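PDB 2YV9: chloride intracellular channel exc-4 from Caenorhabditis elegans, which may insert into membranes to form chloride ion channels and is required to regulate lumen size as the excretory canal grows. Local coordinates for residues T227-A232 with H269-K274. Numbering follows the deposited sequence.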
loop_
_atom_site.group_PDB
_atom_site.type_symbol
_atom_site.label_atom_id
_atom_site.label_comp_id
_atom_site.label_asym_id
_atom_site.label_seq_id
_atom_site.Cartn_x
_atom_site.Cartn_y
_atom_site.Cartn_z
ATOM N N THR A 227 27.036 -3.203 6.843
ATOM C CA THR A 227 26.710 -1.892 6.321
ATOM C C THR A 227 25.350 -1.444 6.859
ATOM O O THR A 227 25.213 -0.339 7.314
ATOM C CB THR A 227 26.811 -1.873 4.807
ATOM O OG1 THR A 227 28.187 -2.153 4.477
ATOM C CG2 THR A 227 26.401 -0.543 4.263
ATOM N N ALA A 228 24.363 -2.332 6.853
ATOM C CA ALA A 228 23.044 -1.981 7.399
ATOM C C ALA A 228 23.127 -1.468 8.848
ATOM O O ALA A 228 22.542 -0.466 9.228
ATOM C CB ALA A 228 22.134 -3.228 7.373
ATOM N N TYR A 229 23.823 -2.244 9.635
ATOM C CA TYR A 229 23.972 -2.028 11.080
ATOM C C TYR A 229 24.861 -0.818 11.365
ATOM O O TYR A 229 25.022 -0.485 12.537
ATOM C CB TYR A 229 24.567 -3.288 11.707
ATOM C CG TYR A 229 23.726 -4.536 11.593
ATOM C CD1 TYR A 229 22.339 -4.468 11.315
ATOM C CD2 TYR A 229 24.245 -5.790 11.923
ATOM C CE1 TYR A 229 21.558 -5.651 11.272
ATOM C CE2 TYR A 229 23.455 -6.930 11.899
ATOM C CZ TYR A 229 22.115 -6.839 11.559
ATOM O OH TYR A 229 21.339 -7.981 11.544
ATOM N N ARG A 230 25.446 -0.223 10.310
ATOM C CA ARG A 230 26.174 1.063 10.415
ATOM C C ARG A 230 25.503 2.255 9.671
ATOM O O ARG A 230 26.068 3.363 9.614
ATOM C CB ARG A 230 27.647 0.899 9.951
ATOM C CG ARG A 230 28.483 -0.070 10.778
ATOM C CD ARG A 230 29.839 -0.293 10.091
ATOM N NE ARG A 230 30.754 -1.150 10.840
ATOM C CZ ARG A 230 31.982 -1.473 10.431
ATOM N NH1 ARG A 230 32.447 -1.026 9.267
ATOM N NH2 ARG A 230 32.749 -2.253 11.187
ATOM N N THR A 231 24.312 2.026 9.081
ATOM C CA THR A 231 23.573 3.022 8.343
ATOM C C THR A 231 22.484 3.566 9.273
ATOM O O THR A 231 21.578 2.838 9.676
ATOM C CB THR A 231 22.926 2.360 7.140
ATOM O OG1 THR A 231 23.938 1.821 6.264
ATOM C CG2 THR A 231 22.024 3.327 6.369
ATOM N N ALA A 232 22.591 4.830 9.661
ATOM C CA ALA A 232 21.669 5.427 10.581
ATOM C C ALA A 232 20.229 5.224 10.113
ATOM O O ALA A 232 19.384 4.914 10.932
ATOM C CB ALA A 232 21.996 6.947 10.783
ATOM N N HIS A 269 22.309 -6.346 16.607
ATOM C CA HIS A 269 23.029 -5.964 15.423
ATOM C C HIS A 269 24.469 -6.413 15.536
ATOM O O HIS A 269 25.369 -5.588 15.597
ATOM C CB HIS A 269 22.983 -4.440 15.262
ATOM C CG HIS A 269 21.623 -3.913 14.969
ATOM N ND1 HIS A 269 21.328 -2.570 14.922
ATOM C CD2 HIS A 269 20.471 -4.564 14.681
ATOM C CE1 HIS A 269 20.059 -2.413 14.604
ATOM N NE2 HIS A 269 19.509 -3.607 14.480
ATOM N N THR A 270 24.653 -7.717 15.514
ATOM C CA THR A 270 25.927 -8.341 15.809
ATOM C C THR A 270 26.274 -9.315 14.719
ATOM O O THR A 270 25.512 -10.223 14.422
ATOM C CB THR A 270 25.788 -9.093 17.127
ATOM O OG1 THR A 270 25.616 -8.118 18.162
ATOM C CG2 THR A 270 27.000 -9.945 17.396
ATOM N N ILE A 271 27.443 -9.127 14.133
ATOM C CA ILE A 271 27.980 -9.988 13.125
ATOM C C ILE A 271 28.747 -11.153 13.772
ATOM O O ILE A 271 29.489 -10.948 14.738
ATOM C CB ILE A 271 28.998 -9.187 12.265
ATOM C CG1 ILE A 271 28.328 -7.916 11.700
ATOM C CG2 ILE A 271 29.576 -10.089 11.163
ATOM C CD1 ILE A 271 27.067 -8.174 10.859
ATOM N N PRO A 272 28.574 -12.384 13.260
ATOM C CA PRO A 272 29.386 -13.458 13.841
ATOM C C PRO A 272 30.900 -13.165 13.793
ATOM O O PRO A 272 31.413 -12.496 12.866
ATOM C CB PRO A 272 29.045 -14.677 12.984
ATOM C CG PRO A 272 27.675 -14.375 12.468
ATOM C CD PRO A 272 27.667 -12.891 12.215
ATOM N N GLU A 273 31.602 -13.753 14.763
ATOM C CA GLU A 273 33.003 -13.415 14.981
ATOM C C GLU A 273 33.911 -13.708 13.790
ATOM O O GLU A 273 34.750 -12.872 13.407
ATOM C CB GLU A 273 33.536 -14.185 16.203
ATOM C CG GLU A 273 35.017 -13.965 16.514
ATOM C CD GLU A 273 35.358 -14.478 17.896
ATOM O OE1 GLU A 273 35.681 -15.684 17.990
ATOM O OE2 GLU A 273 35.205 -13.699 18.865
ATOM N N LYS A 274 33.818 -14.941 13.293
ATOM C CA LYS A 274 34.702 -15.405 12.206
ATOM C C LYS A 274 34.343 -14.662 10.941
ATOM O O LYS A 274 35.201 -14.389 10.101
ATOM C CB LYS A 274 34.542 -16.903 11.989
ATOM C CG LYS A 274 35.455 -17.509 10.906
ATOM C CD LYS A 274 36.917 -17.078 11.044
ATOM C CE LYS A 274 37.817 -17.876 10.117
ATOM N NZ LYS A 274 39.241 -17.530 10.386
HETATM O O HOH W 1 23.866 -1.175 14.754
#
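In the all-helical C-terminal domain of this GST-like CLIC fold, an offset aromatic stack between Tyr229 and His269 joins the type I beta turn Ala228-Thr231, at the C-terminal end of helix 219-228, to the extended segment leading into helix 273-280. The stack is nearly parallel: the planes differ by 8° and the ring centroids lie 4.5 Å apart. The slip places the imidazole over one side of the phenol ring, with His269 CD2 3.7 Å from Tyr229 CE1, while the His269 backbone continues across the same ring. There His269 CA makes a CH-pi contact, 3.8 Å from the Tyr229 ring centroid and 19° off its normal. With CG anti to its own carbonyl carbon (chi1 -67°), His269 can lay both its imidazole and its CA along the phenol. His200 of helix 190-210 meets both rings roughly perpendicularly, and its ND1 hydrogen-bonds Tyr229 OH, giving the hydroxyl of this buried tyrosine a partner. Ile271 approaches the phenol obliquely, CD1 standing 3.8 Å from Tyr229 CD2, and also packs on Trp222, Ile225 and Leu226 of helix 219-228. No direct hydrogen bond links the segments; instead one water bridges them, donating to Tyr229 O at 2.6 Å and lying 2.9 Å from His269 ND1.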